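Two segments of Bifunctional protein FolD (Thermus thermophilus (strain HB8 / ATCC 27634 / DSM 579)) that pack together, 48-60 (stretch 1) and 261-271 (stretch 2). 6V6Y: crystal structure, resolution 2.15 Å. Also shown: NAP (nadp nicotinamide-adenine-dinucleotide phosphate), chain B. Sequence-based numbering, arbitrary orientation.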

# COMPACT_ATOMS: atom_id res chain seq x y z
N ARG A 48 -15.42 25.25 -1.12
CA ARG A 48 -16.11 26.22 -0.28
C ARG A 48 -16.34 25.66 1.12
O ARG A 48 -16.25 26.39 2.12
CB ARG A 48 -17.44 26.61 -0.93
CG ARG A 48 -18.26 27.57 -0.10
CD ARG A 48 -19.65 27.74 -0.69
NE ARG A 48 -19.61 28.40 -1.99
CZ ARG A 48 -20.65 28.48 -2.81
NH1 ARG A 48 -21.82 27.93 -2.45
NH2 ARG A 48 -20.53 29.10 -3.98
N LEU A 49 -16.59 24.35 1.22
CA LEU A 49 -16.81 23.73 2.52
C LEU A 49 -15.50 23.52 3.29
O LEU A 49 -15.45 23.70 4.51
CB LEU A 49 -17.56 22.43 2.29
CG LEU A 49 -17.67 21.33 3.33
CD1 LEU A 49 -18.22 21.89 4.63
CD2 LEU A 49 -18.57 20.24 2.75
N LYS A 50 -14.43 23.16 2.59
CA LYS A 50 -13.13 23.07 3.24
C LYS A 50 -12.67 24.43 3.75
O LYS A 50 -12.18 24.56 4.88
CB LYS A 50 -12.10 22.48 2.27
CG LYS A 50 -12.51 21.11 1.72
CD LYS A 50 -11.60 20.62 0.59
CE LYS A 50 -12.03 19.22 0.10
NZ LYS A 50 -10.86 18.43 -0.41
N ASP A 51 -12.81 25.46 2.91
CA ASP A 51 -12.42 26.81 3.32
C ASP A 51 -13.26 27.30 4.51
O ASP A 51 -12.72 27.79 5.51
CB ASP A 51 -12.57 27.75 2.13
CG ASP A 51 -12.09 29.16 2.43
OD1 ASP A 51 -10.99 29.32 3.01
OD2 ASP A 51 -12.81 30.10 2.05
N LYS A 52 -14.59 27.16 4.41
CA LYS A 52 -15.48 27.61 5.47
C LYS A 52 -15.14 26.97 6.81
O LYS A 52 -15.16 27.64 7.86
CB LYS A 52 -16.93 27.30 5.10
CG LYS A 52 -17.90 27.48 6.25
CD LYS A 52 -19.36 27.51 5.77
CE LYS A 52 -20.32 27.62 6.96
NZ LYS A 52 -21.66 27.04 6.64
N ARG A 53 -14.81 25.69 6.81
CA ARG A 53 -14.52 25.04 8.08
C ARG A 53 -13.14 25.42 8.60
O ARG A 53 -12.95 25.60 9.81
CB ARG A 53 -14.64 23.52 7.92
CG ARG A 53 -14.01 22.82 9.09
CD ARG A 53 -14.85 23.10 10.38
NE ARG A 53 -16.20 22.56 10.29
CZ ARG A 53 -17.12 22.64 11.26
NH1 ARG A 53 -16.82 23.24 12.41
NH2 ARG A 53 -18.33 22.10 11.08
N ALA A 54 -12.15 25.51 7.71
CA ALA A 54 -10.84 25.97 8.15
C ALA A 54 -10.95 27.35 8.79
O ALA A 54 -10.36 27.60 9.85
CB ALA A 54 -9.87 25.98 6.97
N ARG A 55 -11.71 28.25 8.18
CA ARG A 55 -11.82 29.59 8.73
C ARG A 55 -12.57 29.56 10.05
O ARG A 55 -12.14 30.19 11.03
CB ARG A 55 -12.47 30.53 7.71
CG ARG A 55 -11.49 30.94 6.62
CD ARG A 55 -12.18 31.48 5.37
NE ARG A 55 -11.62 32.79 5.09
CZ ARG A 55 -11.31 33.27 3.90
NH1 ARG A 55 -11.49 32.55 2.81
NH2 ARG A 55 -10.81 34.48 3.81
N ALA A 56 -13.65 28.77 10.13
CA ALA A 56 -14.37 28.62 11.39
C ALA A 56 -13.47 28.13 12.51
O ALA A 56 -13.67 28.50 13.67
CB ALA A 56 -15.56 27.68 11.20
N LEU A 57 -12.48 27.30 12.20
CA LEU A 57 -11.56 26.85 13.23
C LEU A 57 -10.57 27.93 13.64
O LEU A 57 -9.92 27.78 14.69
CB LEU A 57 -10.77 25.62 12.77
CG LEU A 57 -11.46 24.26 12.69
CD1 LEU A 57 -10.44 23.24 12.20
CD2 LEU A 57 -12.03 23.86 14.04
N GLY A 58 -10.41 28.99 12.83
CA GLY A 58 -9.38 29.98 13.05
C GLY A 58 -8.14 29.83 12.20
O GLY A 58 -7.16 30.55 12.43
N TYR A 59 -8.15 28.93 11.22
CA TYR A 59 -7.01 28.80 10.33
C TYR A 59 -6.92 30.01 9.41
O TYR A 59 -7.92 30.67 9.11
CB TYR A 59 -7.13 27.54 9.46
CG TYR A 59 -6.93 26.21 10.15
CD1 TYR A 59 -6.79 26.11 11.53
CD2 TYR A 59 -6.92 25.02 9.40
CE1 TYR A 59 -6.62 24.87 12.14
CE2 TYR A 59 -6.75 23.79 10.00
CZ TYR A 59 -6.60 23.71 11.37
OH TYR A 59 -6.44 22.48 11.96
N ARG A 60 -5.71 30.29 8.93
CA ARG A 60 -5.56 31.10 7.73
C ARG A 60 -5.89 30.19 6.55
O ARG A 60 -5.18 29.20 6.30
CB ARG A 60 -4.15 31.68 7.63
CG ARG A 60 -3.62 32.36 8.92
CD ARG A 60 -2.16 32.88 8.79
NE ARG A 60 -1.14 31.84 9.03
CZ ARG A 60 0.16 31.95 8.75
NH1 ARG A 60 0.64 33.06 8.20
NH2 ARG A 60 1.00 30.94 9.00
N THR A 261 -14.45 13.38 6.55
CA THR A 261 -13.42 13.75 5.58
C THR A 261 -12.96 15.19 5.81
O THR A 261 -11.76 15.49 5.72
CB THR A 261 -13.93 13.59 4.15
OG1 THR A 261 -14.33 12.24 3.92
CG2 THR A 261 -12.82 14.00 3.14
N VAL A 262 -13.89 16.11 6.08
CA VAL A 262 -13.50 17.50 6.30
C VAL A 262 -12.69 17.62 7.59
O VAL A 262 -11.64 18.27 7.63
CB VAL A 262 -14.74 18.42 6.33
CG1 VAL A 262 -14.32 19.87 6.56
CG2 VAL A 262 -15.54 18.29 5.02
N ALA A 263 -13.17 16.97 8.66
CA ALA A 263 -12.51 17.08 9.96
C ALA A 263 -11.06 16.61 9.90
O ALA A 263 -10.18 17.24 10.50
CB ALA A 263 -13.29 16.27 11.00
N MET A 264 -10.80 15.51 9.20
CA MET A 264 -9.44 15.00 9.18
C MET A 264 -8.53 15.80 8.26
O MET A 264 -7.31 15.79 8.45
CB MET A 264 -9.41 13.51 8.78
CG MET A 264 -10.39 12.65 9.57
SD MET A 264 -10.11 12.68 11.35
CE MET A 264 -8.45 12.12 11.45
N LEU A 265 -9.10 16.51 7.28
CA LEU A 265 -8.30 17.47 6.53
C LEU A 265 -7.86 18.62 7.44
O LEU A 265 -6.70 19.06 7.39
CB LEU A 265 -9.10 18.00 5.34
CG LEU A 265 -8.49 19.22 4.65
CD1 LEU A 265 -7.12 18.89 4.03
CD2 LEU A 265 -9.45 19.78 3.61
N MET A 266 -8.75 19.12 8.30
CA MET A 266 -8.34 20.13 9.26
C MET A 266 -7.27 19.57 10.19
O MET A 266 -6.29 20.25 10.52
CB MET A 266 -9.54 20.65 10.07
CG MET A 266 -10.61 21.26 9.19
SD MET A 266 -9.82 22.49 8.17
CE MET A 266 -10.74 22.34 6.67
N GLY A 267 -7.43 18.30 10.59
CA GLY A 267 -6.43 17.68 11.45
C GLY A 267 -5.11 17.45 10.74
O GLY A 267 -4.04 17.56 11.35
N ASN A 268 -5.15 17.15 9.44
CA ASN A 268 -3.90 17.00 8.71
C ASN A 268 -3.22 18.35 8.52
O ASN A 268 -1.98 18.41 8.38
CB ASN A 268 -4.15 16.36 7.34
CG ASN A 268 -3.99 14.84 7.35
OD1 ASN A 268 -3.70 14.22 8.37
ND2 ASN A 268 -4.18 14.24 6.17
N THR A 269 -4.00 19.43 8.49
CA THR A 269 -3.42 20.76 8.31
C THR A 269 -2.62 21.16 9.55
O THR A 269 -1.47 21.61 9.44
CB THR A 269 -4.51 21.77 7.99
OG1 THR A 269 -5.13 21.42 6.75
CG2 THR A 269 -3.93 23.18 7.85
N LEU A 270 -3.20 20.99 10.73
CA LEU A 270 -2.45 21.12 11.97
C LEU A 270 -1.19 20.27 11.94
O LEU A 270 -0.08 20.75 12.22
CB LEU A 270 -3.33 20.73 13.15
CG LEU A 270 -2.76 20.87 14.57
CD1 LEU A 270 -1.89 22.13 14.71
CD2 LEU A 270 -3.89 20.86 15.61
N GLU A 271 -1.33 18.98 11.60
CA GLU A 271 -0.20 18.07 11.68
C GLU A 271 0.93 18.52 10.77
O GLU A 271 2.10 18.53 11.18
CB GLU A 271 -0.64 16.65 11.31
CG GLU A 271 -1.30 15.91 12.46
CD GLU A 271 -0.28 15.44 13.47
OE1 GLU A 271 -0.63 15.39 14.67
OE2 GLU A 271 0.87 15.13 13.05
PA NAP B . -13.10 5.61 -8.13
O1A NAP B . -13.77 6.66 -8.91
O2A NAP B . -11.66 5.52 -8.46
O5B NAP B . -13.84 4.20 -8.36
C5B NAP B . -14.33 3.48 -7.25
C4B NAP B . -14.01 2.00 -7.36
O4B NAP B . -15.19 1.24 -7.18
C3B NAP B . -13.44 1.61 -8.72
O3B NAP B . -12.04 1.46 -8.60
C2B NAP B . -14.13 0.31 -9.10
O2B NAP B . -13.24 -0.79 -9.11
C1B NAP B . -15.18 0.10 -8.01
N9A NAP B . -16.51 -0.13 -8.62
C8A NAP B . -17.21 0.77 -9.38
N7A NAP B . -18.38 0.19 -9.75
C5A NAP B . -18.43 -1.06 -9.24
C6A NAP B . -19.38 -2.06 -9.31
N6A NAP B . -20.51 -1.87 -10.00
N1A NAP B . -19.16 -3.27 -8.68
C2A NAP B . -17.99 -3.46 -7.97
N3A NAP B . -17.05 -2.45 -7.90
C4A NAP B . -17.26 -1.27 -8.53
O3 NAP B . -13.32 5.87 -6.55
PN NAP B . -13.48 7.22 -5.70
O1N NAP B . -12.64 8.27 -6.32
O2N NAP B . -13.31 6.89 -4.27
O5D NAP B . -15.02 7.59 -5.96
C5D NAP B . -16.03 6.71 -5.51
C4D NAP B . -17.17 7.48 -4.87
O4D NAP B . -16.81 7.93 -3.57
C3D NAP B . -17.53 8.71 -5.69
O3D NAP B . -18.89 8.69 -6.02
C2D NAP B . -17.24 9.89 -4.78
O2D NAP B . -18.29 10.83 -4.86
C1D NAP B . -17.19 9.28 -3.40
N1N NAP B . -16.23 10.00 -2.54
C2N NAP B . -16.67 10.59 -1.39
C3N NAP B . -15.79 11.28 -0.58
C7N NAP B . -16.27 11.82 0.74
O7N NAP B . -15.40 12.62 1.51
N7N NAP B . -17.50 11.54 1.14
C4N NAP B . -14.45 11.38 -0.93
C5N NAP B . -14.01 10.78 -2.10
C6N NAP B . -14.91 10.09 -2.90
P2B NAP B . -12.17 -1.00 -10.30
O1X NAP B . -10.98 -0.10 -10.08
O2X NAP B . -11.72 -2.44 -10.29
O3X NAP B . -12.81 -0.67 -11.63

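Two helices distant in sequence cross here, residues 48-57 of the first stretch against 261-271 of the second, with their axes 10.2 Å apart at closest approach and their N-to-C directions 56° apart. The register is set by two pairs one helical turn apart: the CA atoms of Lys50 and Val262 lie 6.4 Å from each other, as do the CA atoms of Ala54 and Met266. After the first helix, Gly58 leaves helical geometry with a positive phi of 100° in a Schellman motif, closed by Gly58 N to Arg55 O (2.8 Å) and Tyr59 N to Ala54 O (2.9 Å). A CB at position 58 would jam against the carbonyl O of Leu57, so these backbone angles call for glycine. The turn leads into Tyr59, whose CA-to-CB bond points toward the second helix.

Met266 is the hub of the contact, covered over 100 Å² by the first stretch. Its chi1 and chi2 are both m, and Met266 CE comes within 3.2 Å of Lys50 O and 3.6 Å of Ala54 N, two backbone atoms that already hydrogen-bond to each other at 3.0 Å. The small side chain of Ala54 meets the thioether, CB to Met266 SD, at 3.7 Å, while Leu57 CD1 packs on Met266 CB at 3.5 Å. Arg53 contributes the aliphatic part of its chain: its CG lies 3.7 Å from Met266 CG and 3.9 Å from Val262 CG1. Val262 also receives Leu49, CG to Val262 CG2 at 4.1 Å. Lys50 likewise uses its methylenes, with CD 3.8 Å from Leu265 CD2. The carbon and sulfur contacts among these side chains are van der Waals in nature and bury apolar surface; no salt bridge joins the stretches.

The single hydrogen bond across the stretches runs from Tyr59 OH to Met266 O at 2.7 Å, with the tyrosine as donor. Met266 O lies at the edge of the tyrosine ring, near its plane, and also takes the helical bond from Leu270 N at 3.2 Å, so the carbonyl serves both its own helix and the neighbouring stretch. The same ring has an oblique sulfur-aromatic contact, Met266 SD lying 4.7 Å from its centroid, and Tyr59 CE2 touches Thr269 CG2 at 3.6 Å. Thr269 thus offers its methyl to the tyrosine while its OG1 bonds back to Leu265 O at 2.9 Å, satisfying the hydroxyl within its own helix. At the other end of this stretch, Thr261 OG1 donates to O7N of the NADP carboxamide at 2.7 Å.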